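Local coordinates for protein Glp_546_48378_50642 (Giardia intestinalis, PDB 2QVW) that cleaves double-stranded RNA in the RNA interference pathway, producing small interfering RNAs of 21 to 23 base pairs that target matching RNAs for destruction, at residues P33-P44 / Q262-H273; T132-S143 / P246-F256. All coordinates share one frame; numbering follows the deposited sequence.

Contact 1: residues P33-P44 / Q262-H273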
loop_
_atom_site.group_PDB
_atom_site.type_symbol
_atom_site.label_atom_id
_atom_site.label_comp_id
_atom_site.label_asym_id
_atom_site.label_seq_id
_atom_site.Cartn_x
_atom_site.Cartn_y
_atom_site.Cartn_z
ATOM N N PRO A 33 -3.353 -10.618 -0.600
ATOM C CA PRO A 33 -4.599 -9.852 -0.700
ATOM C C PRO A 33 -5.762 -10.703 -1.223
ATOM O O PRO A 33 -5.667 -11.315 -2.285
ATOM C CB PRO A 33 -4.224 -8.722 -1.655
ATOM C CG PRO A 33 -3.249 -9.390 -2.570
ATOM C CD PRO A 33 -2.373 -10.152 -1.597
ATOM N N GLY A 34 -6.856 -10.740 -0.467
ATOM C CA GLY A 34 -8.001 -11.516 -0.891
ATOM C C GLY A 34 -8.502 -10.981 -2.212
ATOM O O GLY A 34 -7.909 -10.070 -2.784
ATOM N N PHE A 35 -9.588 -11.552 -2.711
ATOM C CA PHE A 35 -10.171 -11.100 -3.966
ATOM C C PHE A 35 -11.467 -11.848 -4.200
ATOM O O PHE A 35 -11.619 -12.971 -3.742
ATOM C CB PHE A 35 -9.213 -11.352 -5.128
ATOM C CG PHE A 35 -8.988 -12.795 -5.421
ATOM C CD1 PHE A 35 -8.096 -13.546 -4.666
ATOM C CD2 PHE A 35 -9.677 -13.413 -6.448
ATOM C CE1 PHE A 35 -7.891 -14.896 -4.936
ATOM C CE2 PHE A 35 -9.482 -14.761 -6.728
ATOM C CZ PHE A 35 -8.587 -15.504 -5.969
ATOM N N LYS A 36 -12.428 -11.230 -4.866
ATOM C CA LYS A 36 -13.659 -11.949 -5.116
ATOM C C LYS A 36 -13.716 -12.281 -6.587
ATOM O O LYS A 36 -13.082 -11.613 -7.395
ATOM C CB LYS A 36 -14.878 -11.141 -4.649
ATOM C CG LYS A 36 -14.895 -9.675 -5.008
ATOM C CD LYS A 36 -16.022 -8.964 -4.268
ATOM C CE LYS A 36 -16.242 -7.558 -4.810
ATOM N NZ LYS A 36 -15.058 -6.665 -4.634
ATOM N N VAL A 37 -14.439 -13.349 -6.915
ATOM C CA VAL A 37 -14.585 -13.819 -8.290
ATOM C C VAL A 37 -16.030 -13.733 -8.770
ATOM O O VAL A 37 -16.936 -14.270 -8.149
ATOM C CB VAL A 37 -14.114 -15.283 -8.439
ATOM C CG1 VAL A 37 -12.620 -15.343 -8.687
ATOM C CG2 VAL A 37 -14.443 -16.045 -7.178
ATOM N N SER A 38 -16.223 -13.055 -9.896
ATOM C CA SER A 38 -17.534 -12.871 -10.492
ATOM C C SER A 38 -18.232 -14.182 -10.874
ATOM O O SER A 38 -17.662 -15.272 -10.785
ATOM C CB SER A 38 -17.402 -11.984 -11.724
ATOM O OG SER A 38 -16.437 -12.517 -12.600
ATOM N N ALA A 39 -19.482 -14.052 -11.297
ATOM C CA ALA A 39 -20.293 -15.181 -11.706
ATOM C C ALA A 39 -19.972 -15.554 -13.145
ATOM O O ALA A 39 -19.919 -14.684 -14.014
ATOM C CB ALA A 39 -21.748 -14.815 -11.571
ATOM N N GLY A 40 -19.760 -16.848 -13.383
ATOM C CA GLY A 40 -19.436 -17.321 -14.718
ATOM C C GLY A 40 -19.034 -18.787 -14.831
ATOM O O GLY A 40 -19.347 -19.594 -13.957
ATOM N N ARG A 41 -18.337 -19.109 -15.924
ATOM C CA ARG A 41 -17.856 -20.457 -16.268
ATOM C C ARG A 41 -18.473 -21.646 -15.533
ATOM O O ARG A 41 -17.766 -22.568 -15.150
ATOM C CB ARG A 41 -16.330 -20.537 -16.117
ATOM C CG ARG A 41 -15.553 -19.408 -16.769
ATOM C CD ARG A 41 -15.305 -18.320 -15.757
ATOM N NE ARG A 41 -13.911 -18.238 -15.336
ATOM C CZ ARG A 41 -13.527 -17.989 -14.086
ATOM N NH1 ARG A 41 -14.437 -17.801 -13.132
ATOM N NH2 ARG A 41 -12.234 -17.928 -13.788
ATOM N N GLY A 42 -19.786 -21.638 -15.353
ATOM C CA GLY A 42 -20.418 -22.741 -14.665
ATOM C C GLY A 42 -20.511 -22.506 -13.176
ATOM O O GLY A 42 -21.491 -22.904 -12.548
ATOM N N LEU A 43 -19.488 -21.881 -12.597
ATOM C CA LEU A 43 -19.489 -21.577 -11.164
ATOM C C LEU A 43 -19.789 -20.080 -10.931
ATOM O O LEU A 43 -19.292 -19.225 -11.653
ATOM C CB LEU A 43 -18.156 -21.987 -10.540
ATOM C CG LEU A 43 -16.897 -21.612 -11.310
ATOM C CD1 LEU A 43 -16.678 -20.101 -11.264
ATOM C CD2 LEU A 43 -15.724 -22.336 -10.702
ATOM N N PRO A 44 -20.606 -19.766 -9.907
ATOM C CA PRO A 44 -21.095 -18.462 -9.445
ATOM C C PRO A 44 -20.146 -17.597 -8.628
ATOM O O PRO A 44 -19.200 -18.093 -8.018
ATOM C CB PRO A 44 -22.299 -18.851 -8.623
ATOM C CG PRO A 44 -21.726 -20.010 -7.850
ATOM C CD PRO A 44 -20.974 -20.804 -8.924
ATOM N N GLN A 262 -17.478 -27.727 -5.275
ATOM C CA GLN A 262 -17.503 -26.407 -5.913
ATOM C C GLN A 262 -16.455 -25.407 -5.409
ATOM O O GLN A 262 -15.845 -24.693 -6.197
ATOM C CB GLN A 262 -18.886 -25.782 -5.777
ATOM C CG GLN A 262 -18.953 -24.345 -6.265
ATOM C CD GLN A 262 -20.340 -23.757 -6.144
ATOM O OE1 GLN A 262 -20.960 -23.816 -5.082
ATOM N NE2 GLN A 262 -20.832 -23.178 -7.230
ATOM N N ALA A 263 -16.253 -25.342 -4.100
ATOM C CA ALA A 263 -15.266 -24.416 -3.571
ATOM C C ALA A 263 -13.928 -24.664 -4.260
ATOM O O ALA A 263 -13.190 -23.732 -4.566
ATOM C CB ALA A 263 -15.122 -24.599 -2.077
ATOM N N LEU A 264 -13.647 -25.937 -4.509
ATOM C CA LEU A 264 -12.420 -26.395 -5.144
ATOM C C LEU A 264 -12.334 -25.960 -6.591
ATOM O O LEU A 264 -11.284 -26.042 -7.211
ATOM C CB LEU A 264 -12.345 -27.926 -5.037
ATOM C CG LEU A 264 -11.826 -28.761 -6.204
ATOM C CD1 LEU A 264 -10.340 -28.981 -6.061
ATOM C CD2 LEU A 264 -12.560 -30.091 -6.222
ATOM N N GLN A 265 -13.444 -25.505 -7.141
ATOM C CA GLN A 265 -13.429 -25.052 -8.518
ATOM C C GLN A 265 -12.798 -23.653 -8.573
ATOM O O GLN A 265 -12.562 -23.097 -9.637
ATOM C CB GLN A 265 -14.853 -25.013 -9.061
ATOM C CG GLN A 265 -15.609 -26.327 -8.951
ATOM C CD GLN A 265 -14.875 -27.469 -9.601
ATOM O OE1 GLN A 265 -14.447 -27.378 -10.754
ATOM N NE2 GLN A 265 -14.727 -28.561 -8.869
ATOM N N PHE A 266 -12.516 -23.092 -7.406
ATOM C CA PHE A 266 -11.919 -21.772 -7.332
ATOM C C PHE A 266 -10.481 -21.831 -6.863
ATOM O O PHE A 266 -9.998 -20.892 -6.246
ATOM C CB PHE A 266 -12.703 -20.877 -6.378
ATOM C CG PHE A 266 -14.093 -20.559 -6.842
ATOM C CD1 PHE A 266 -15.185 -21.291 -6.377
ATOM C CD2 PHE A 266 -14.314 -19.523 -7.739
ATOM C CE1 PHE A 266 -16.482 -20.996 -6.799
ATOM C CE2 PHE A 266 -15.600 -19.219 -8.167
ATOM C CZ PHE A 266 -16.689 -19.959 -7.696
ATOM N N LEU A 267 -9.803 -22.940 -7.128
ATOM C CA LEU A 267 -8.411 -23.057 -6.732
ATOM C C LEU A 267 -7.507 -22.718 -7.906
ATOM O O LEU A 267 -6.422 -22.153 -7.721
ATOM C CB LEU A 267 -8.097 -24.458 -6.210
ATOM C CG LEU A 267 -8.647 -24.775 -4.826
ATOM C CD1 LEU A 267 -8.065 -26.091 -4.363
ATOM C CD2 LEU A 267 -8.295 -23.667 -3.850
ATOM N N PRO A 268 -7.927 -23.064 -9.135
ATOM C CA PRO A 268 -7.046 -22.718 -10.245
ATOM C C PRO A 268 -6.795 -21.208 -10.142
ATOM O O PRO A 268 -5.671 -20.727 -10.336
ATOM C CB PRO A 268 -7.884 -23.088 -11.461
ATOM C CG PRO A 268 -8.712 -24.224 -10.964
ATOM C CD PRO A 268 -9.146 -23.734 -9.623
ATOM N N GLU A 269 -7.869 -20.485 -9.803
ATOM C CA GLU A 269 -7.866 -19.034 -9.647
ATOM C C GLU A 269 -6.971 -18.571 -8.504
ATOM O O GLU A 269 -6.304 -17.541 -8.639
ATOM C CB GLU A 269 -9.282 -18.520 -9.409
ATOM C CG GLU A 269 -10.323 -19.012 -10.409
ATOM C CD GLU A 269 -10.062 -18.556 -11.831
ATOM O OE1 GLU A 269 -9.900 -17.338 -12.051
ATOM O OE2 GLU A 269 -10.032 -19.425 -12.730
ATOM N N ILE A 270 -6.954 -19.289 -7.375
ATOM C CA ILE A 270 -6.073 -18.871 -6.288
ATOM C C ILE A 270 -4.649 -19.033 -6.783
ATOM O O ILE A 270 -3.775 -18.207 -6.494
ATOM C CB ILE A 270 -6.234 -19.708 -5.019
ATOM C CG1 ILE A 270 -7.628 -19.505 -4.432
ATOM C CG2 ILE A 270 -5.173 -19.297 -3.997
ATOM C CD1 ILE A 270 -7.816 -20.204 -3.102
ATOM N N ALA A 271 -4.419 -20.108 -7.529
ATOM C CA ALA A 271 -3.098 -20.354 -8.095
ATOM C C ALA A 271 -2.798 -19.190 -9.037
ATOM O O ALA A 271 -1.763 -18.525 -8.895
ATOM C CB ALA A 271 -3.084 -21.662 -8.862
ATOM N N LYS A 272 -3.712 -18.958 -9.986
ATOM C CA LYS A 272 -3.603 -17.871 -10.959
ATOM C C LYS A 272 -3.278 -16.574 -10.236
ATOM O O LYS A 272 -2.505 -15.749 -10.720
ATOM C CB LYS A 272 -4.926 -17.665 -11.695
ATOM C CG LYS A 272 -5.414 -18.812 -12.569
ATOM C CD LYS A 272 -6.711 -18.384 -13.272
ATOM C CE LYS A 272 -7.266 -19.459 -14.179
ATOM N NZ LYS A 272 -8.499 -18.995 -14.844
ATOM N N HIS A 273 -3.896 -16.398 -9.076
ATOM C CA HIS A 273 -3.683 -15.207 -8.282
ATOM C C HIS A 273 -2.211 -15.089 -7.959
ATOM O O HIS A 273 -1.579 -14.068 -8.225
ATOM C CB HIS A 273 -4.490 -15.300 -6.999
ATOM C CG HIS A 273 -4.513 -14.029 -6.212
ATOM N ND1 HIS A 273 -4.952 -12.836 -6.739
ATOM C CD2 HIS A 273 -4.171 -13.771 -4.929
ATOM C CE1 HIS A 273 -4.878 -11.897 -5.814
ATOM N NE2 HIS A 273 -4.407 -12.439 -4.706
#

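Contact 2: residues T132-S143 / P246-F256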
loop_
_atom_site.group_PDB
_atom_site.type_symbol
_atom_site.label_atom_id
_atom_site.label_comp_id
_atom_site.label_asym_id
_atom_site.label_seq_id
_atom_site.Cartn_x
_atom_site.Cartn_y
_atom_site.Cartn_z
ATOM N N THR A 132 -8.765 -39.717 4.067
ATOM C CA THR A 132 -9.428 -39.035 2.968
ATOM C C THR A 132 -9.142 -39.713 1.638
ATOM O O THR A 132 -10.056 -40.145 0.942
ATOM C CB THR A 132 -8.971 -37.561 2.877
ATOM O OG1 THR A 132 -9.251 -36.893 4.115
ATOM C CG2 THR A 132 -9.695 -36.846 1.754
ATOM N N ALA A 133 -7.867 -39.803 1.291
ATOM C CA ALA A 133 -7.471 -40.404 0.035
ATOM C C ALA A 133 -7.942 -41.836 -0.067
ATOM O O ALA A 133 -8.323 -42.288 -1.144
ATOM C CB ALA A 133 -5.979 -40.342 -0.116
ATOM N N GLN A 134 -7.907 -42.561 1.043
ATOM C CA GLN A 134 -8.355 -43.941 1.018
ATOM C C GLN A 134 -9.805 -43.954 0.577
ATOM O O GLN A 134 -10.165 -44.623 -0.383
ATOM C CB GLN A 134 -8.261 -44.561 2.396
ATOM C CG GLN A 134 -6.908 -44.489 3.014
ATOM C CD GLN A 134 -6.877 -45.221 4.326
ATOM O OE1 GLN A 134 -7.007 -46.443 4.368
ATOM N NE2 GLN A 134 -6.729 -44.479 5.415
ATOM N N LEU A 135 -10.634 -43.208 1.297
ATOM C CA LEU A 135 -12.053 -43.109 0.988
ATOM C C LEU A 135 -12.227 -42.988 -0.516
ATOM O O LEU A 135 -12.959 -43.765 -1.125
ATOM C CB LEU A 135 -12.669 -41.883 1.673
ATOM C CG LEU A 135 -12.491 -41.796 3.193
ATOM C CD1 LEU A 135 -13.415 -40.729 3.765
ATOM C CD2 LEU A 135 -12.795 -43.151 3.817
ATOM N N MET A 136 -11.553 -42.012 -1.111
ATOM C CA MET A 136 -11.630 -41.810 -2.551
ATOM C C MET A 136 -11.288 -43.095 -3.297
ATOM O O MET A 136 -12.062 -43.568 -4.123
ATOM C CB MET A 136 -10.667 -40.700 -2.983
ATOM C CG MET A 136 -11.336 -39.378 -3.321
ATOM S SD MET A 136 -12.527 -39.517 -4.679
ATOM C CE MET A 136 -11.447 -39.766 -6.059
ATOM N N CYS A 137 -10.118 -43.653 -2.999
ATOM C CA CYS A 137 -9.667 -44.884 -3.639
ATOM C C CYS A 137 -10.701 -46.015 -3.522
ATOM O O CYS A 137 -10.942 -46.727 -4.487
ATOM C CB CYS A 137 -8.323 -45.320 -3.037
ATOM S SG CYS A 137 -7.542 -46.779 -3.795
ATOM N N ASP A 138 -11.310 -46.205 -2.356
ATOM C CA ASP A 138 -12.313 -47.269 -2.216
ATOM C C ASP A 138 -13.728 -46.742 -2.440
ATOM O O ASP A 138 -14.628 -46.957 -1.621
ATOM C CB ASP A 138 -12.235 -47.925 -0.832
ATOM C CG ASP A 138 -11.461 -49.233 -0.842
ATOM O OD1 ASP A 138 -11.891 -50.197 -1.518
ATOM O OD2 ASP A 138 -10.417 -49.288 -0.165
ATOM N N ALA A 139 -13.925 -46.057 -3.559
ATOM C CA ALA A 139 -15.230 -45.494 -3.874
ATOM C C ALA A 139 -16.010 -46.393 -4.810
ATOM O O ALA A 139 -15.645 -46.556 -5.970
ATOM C CB ALA A 139 -15.066 -44.120 -4.490
ATOM N N LYS A 140 -17.086 -46.978 -4.302
ATOM C CA LYS A 140 -17.907 -47.855 -5.116
ATOM C C LYS A 140 -18.617 -47.083 -6.224
ATOM O O LYS A 140 -18.469 -45.872 -6.343
ATOM C CB LYS A 140 -18.941 -48.590 -4.247
ATOM C CG LYS A 140 -18.379 -49.797 -3.513
ATOM C CD LYS A 140 -19.434 -50.850 -3.235
ATOM C CE LYS A 140 -18.779 -52.064 -2.631
ATOM N NZ LYS A 140 -17.654 -52.523 -3.499
ATOM N N ARG A 141 -19.373 -47.811 -7.041
ATOM C CA ARG A 141 -20.149 -47.245 -8.144
ATOM C C ARG A 141 -21.614 -47.283 -7.678
ATOM O O ARG A 141 -22.049 -48.294 -7.121
ATOM C CB ARG A 141 -19.979 -48.115 -9.389
ATOM C CG ARG A 141 -19.718 -47.348 -10.671
ATOM C CD ARG A 141 -18.401 -46.585 -10.609
ATOM N NE ARG A 141 -17.910 -46.209 -11.934
ATOM C CZ ARG A 141 -16.619 -46.080 -12.235
ATOM N NH1 ARG A 141 -15.690 -46.296 -11.308
ATOM N NH2 ARG A 141 -16.249 -45.748 -13.465
ATOM N N LEU A 142 -22.381 -46.212 -7.890
ATOM C CA LEU A 142 -23.767 -46.205 -7.424
ATOM C C LEU A 142 -24.498 -47.511 -7.696
ATOM O O LEU A 142 -25.450 -47.848 -6.986
ATOM C CB LEU A 142 -24.559 -45.053 -8.043
ATOM C CG LEU A 142 -24.181 -43.621 -7.671
ATOM C CD1 LEU A 142 -25.245 -42.694 -8.234
ATOM C CD2 LEU A 142 -24.081 -43.451 -6.159
ATOM N N SER A 143 -24.040 -48.238 -8.717
ATOM C CA SER A 143 -24.635 -49.512 -9.116
ATOM C C SER A 143 -24.122 -50.678 -8.272
ATOM O O SER A 143 -24.261 -51.842 -8.653
ATOM C CB SER A 143 -24.329 -49.786 -10.582
ATOM O OG SER A 143 -22.939 -49.953 -10.773
ATOM N N PRO A 246 -26.493 -45.351 -12.645
ATOM C CA PRO A 246 -25.856 -45.513 -11.334
ATOM C C PRO A 246 -24.462 -46.118 -11.458
ATOM O O PRO A 246 -23.648 -46.023 -10.536
ATOM C CB PRO A 246 -26.811 -46.451 -10.596
ATOM C CG PRO A 246 -28.128 -46.189 -11.239
ATOM C CD PRO A 246 -27.762 -46.098 -12.697
ATOM N N GLU A 247 -24.192 -46.749 -12.595
ATOM C CA GLU A 247 -22.899 -47.380 -12.819
ATOM C C GLU A 247 -21.838 -46.383 -13.280
ATOM O O GLU A 247 -20.655 -46.557 -12.995
ATOM C CB GLU A 247 -23.034 -48.535 -13.831
ATOM C CG GLU A 247 -23.570 -48.144 -15.204
ATOM C CD GLU A 247 -23.646 -49.320 -16.160
ATOM O OE1 GLU A 247 -22.588 -49.873 -16.528
ATOM O OE2 GLU A 247 -24.771 -49.692 -16.543
ATOM N N LEU A 248 -22.254 -45.341 -13.990
ATOM C CA LEU A 248 -21.303 -44.339 -14.461
ATOM C C LEU A 248 -21.025 -43.362 -13.325
ATOM O O LEU A 248 -20.156 -42.486 -13.423
ATOM C CB LEU A 248 -21.877 -43.584 -15.659
ATOM C CG LEU A 248 -22.119 -44.361 -16.953
ATOM C CD1 LEU A 248 -22.942 -43.499 -17.896
ATOM C CD2 LEU A 248 -20.788 -44.751 -17.599
ATOM N N CYS A 249 -21.773 -43.541 -12.238
ATOM C CA CYS A 249 -21.678 -42.691 -11.058
ATOM C C CYS A 249 -20.777 -43.236 -9.975
ATOM O O CYS A 249 -20.956 -44.359 -9.517
ATOM C CB CYS A 249 -23.070 -42.473 -10.467
ATOM S SG CYS A 249 -24.235 -41.718 -11.593
ATOM N N LEU A 250 -19.818 -42.418 -9.561
ATOM C CA LEU A 250 -18.889 -42.785 -8.504
ATOM C C LEU A 250 -19.188 -41.863 -7.327
ATOM O O LEU A 250 -18.749 -40.717 -7.304
ATOM C CB LEU A 250 -17.450 -42.585 -8.975
ATOM C CG LEU A 250 -16.324 -43.106 -8.080
ATOM C CD1 LEU A 250 -14.997 -42.815 -8.740
ATOM C CD2 LEU A 250 -16.373 -42.445 -6.721
ATOM N N LEU A 251 -19.936 -42.359 -6.350
ATOM C CA LEU A 251 -20.284 -41.539 -5.196
ATOM C C LEU A 251 -19.048 -41.109 -4.402
ATOM O O LEU A 251 -18.253 -41.945 -3.965
ATOM C CB LEU A 251 -21.262 -42.300 -4.290
ATOM C CG LEU A 251 -21.959 -41.501 -3.189
ATOM C CD1 LEU A 251 -23.259 -42.182 -2.824
ATOM C CD2 LEU A 251 -21.053 -41.373 -1.982
ATOM N N LEU A 252 -18.888 -39.800 -4.225
ATOM C CA LEU A 252 -17.759 -39.255 -3.474
ATOM C C LEU A 252 -18.044 -39.352 -1.975
ATOM O O LEU A 252 -19.183 -39.183 -1.541
ATOM C CB LEU A 252 -17.528 -37.783 -3.842
ATOM C CG LEU A 252 -17.302 -37.384 -5.303
ATOM C CD1 LEU A 252 -16.944 -35.906 -5.360
ATOM C CD2 LEU A 252 -16.199 -38.222 -5.915
ATOM N N PRO A 253 -17.011 -39.611 -1.152
ATOM C CA PRO A 253 -17.264 -39.704 0.293
ATOM C C PRO A 253 -17.818 -38.411 0.920
ATOM O O PRO A 253 -17.492 -37.311 0.477
ATOM C CB PRO A 253 -15.895 -40.117 0.860
ATOM C CG PRO A 253 -14.922 -39.596 -0.149
ATOM C CD PRO A 253 -15.599 -39.907 -1.458
ATOM N N ASP A 254 -18.663 -38.563 1.941
ATOM C CA ASP A 254 -19.276 -37.434 2.640
ATOM C C ASP A 254 -18.447 -36.153 2.540
ATOM O O ASP A 254 -18.921 -35.137 2.035
ATOM C CB ASP A 254 -19.508 -37.804 4.113
ATOM C CG ASP A 254 -20.637 -38.817 4.295
ATOM O OD1 ASP A 254 -21.813 -38.405 4.282
ATOM O OD2 ASP A 254 -20.355 -40.026 4.446
ATOM N N GLU A 255 -17.206 -36.211 3.009
ATOM C CA GLU A 255 -16.317 -35.056 2.967
ATOM C C GLU A 255 -16.490 -34.242 1.691
ATOM O O GLU A 255 -16.832 -33.072 1.756
ATOM C CB GLU A 255 -14.856 -35.501 3.112
ATOM C CG GLU A 255 -14.562 -36.213 4.436
ATOM C CD GLU A 255 -13.112 -36.677 4.582
ATOM O OE1 GLU A 255 -12.271 -35.900 5.083
ATOM O OE2 GLU A 255 -12.818 -37.825 4.189
ATOM N N PHE A 256 -16.260 -34.850 0.532
ATOM C CA PHE A 256 -16.416 -34.119 -0.719
ATOM C C PHE A 256 -17.870 -33.735 -0.893
ATOM O O PHE A 256 -18.570 -34.265 -1.757
ATOM C CB PHE A 256 -15.963 -34.949 -1.928
ATOM C CG PHE A 256 -14.480 -35.229 -1.960
ATOM C CD1 PHE A 256 -13.975 -36.421 -1.459
ATOM C CD2 PHE A 256 -13.588 -34.298 -2.490
ATOM C CE1 PHE A 256 -12.609 -36.689 -1.483
ATOM C CE2 PHE A 256 -12.213 -34.557 -2.517
ATOM C CZ PHE A 256 -11.725 -35.755 -2.013
#

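Contact 1: residues P33-P44 / Q262-H273
Glu269 OE2 is gripped by two cations: Arg41 NH2 reaches it from the loop at 2.9 Å, and Lys272 NZ, one helical turn on, at 2.6 Å on the syn side of the carboxylate. Glu269 OE1 lies at the edge of the guanidinium, in its plane, and the carboxylate plane is turned 82° from it. Lys272 also pairs with Glu96, extending the network, and Arg41 makes a cation-pi contact with Trp319. At the other end, His273 NE2 donates to Pro33 O (3.0 Å), the oxygen lying 34° out of the imidazole plane. A first torsion with CG anti to the backbone N (chi1 -171°) carries the imidazole toward the strand, where one face stacks on Phe35, centroids 4.4 Å apart. Beyond the salt bridge, away from His273, Phe266 packs against the loop. Leu43 CD2 sits over one face of its ring in a CH-pi contact, 4.0 Å from the centroid, while Val37 CG2 leans on CE2 and the carbonyl oxygen of Pro44 meets the ring edge at CZ. Strand 35-37 runs between strands 46-49 and 320-322 of an antiparallel sheet, and the beginning of helix 267-284 packs against it, Ile270 touching Val48 and His273 Pro322.

Contact 2: residues T132-S143 / P246-F256
In the PAZ domain, the end of helix 127-137 and the chain leaving it run alongside the short edge strand 250-251 and its flanks. Leu142 N donates to Cys249 O at 2.8 Å, a fairly straight bond (161° at the hydrogen) with the donor tilted 27° from the carbonyl plane. Arg141 NE probably hydrogen-bonds to Glu247 O, at the guanidinium edge, but the place of that oxygen is doubtful; Arg141 NH2 forms a salt bridge with Glu165. Leu142 carries much of the apolar contact: CD2 lies 3.6 Å from Leu251 CB, crossing that side chain at about a right angle. At the helix, Leu135 CB sits against Pro253 CG at 3.7 Å. Met136 is folded at chi2 and chi3, its CG 3.5 Å from Phe256 CE1 and its SD 4.9 Å from the Phe256 ring centroid, an oblique Met-aromatic contact; SD also lies beside Leu252 CD2. Met136 and Phe256 both reach Ile72 of helix 60-77. Leu250 and Leu252 bond through their backbones to strand 160-163, and Leu142 and Pro246 lean on Val215 of strand 213-219.

How the contacts relate
From the N terminus, the chain passes through 33-44 in the first antiparallel sheet, continues over helix 60-77 and reaches 132-143 at the end of helix 127-137. It then builds the other four strands of the second antiparallel sheet, and 246-256 adds the last, edge strand, closing contact 2 over 102 intervening residues. Helix 260-264 follows, and 262-273 comes back to the first sheet, closing contact 1 after 217 residues. Contact 2 therefore lies wholly within the larger loop of contact 1. Their nearest atoms are about 6 Å apart, without touching. Contact 1 ties the first sheet to helices 260-264 and 267-284; contact 2 ties the end of helix 127-137 to the edge of the second, while helix 60-77 borders both.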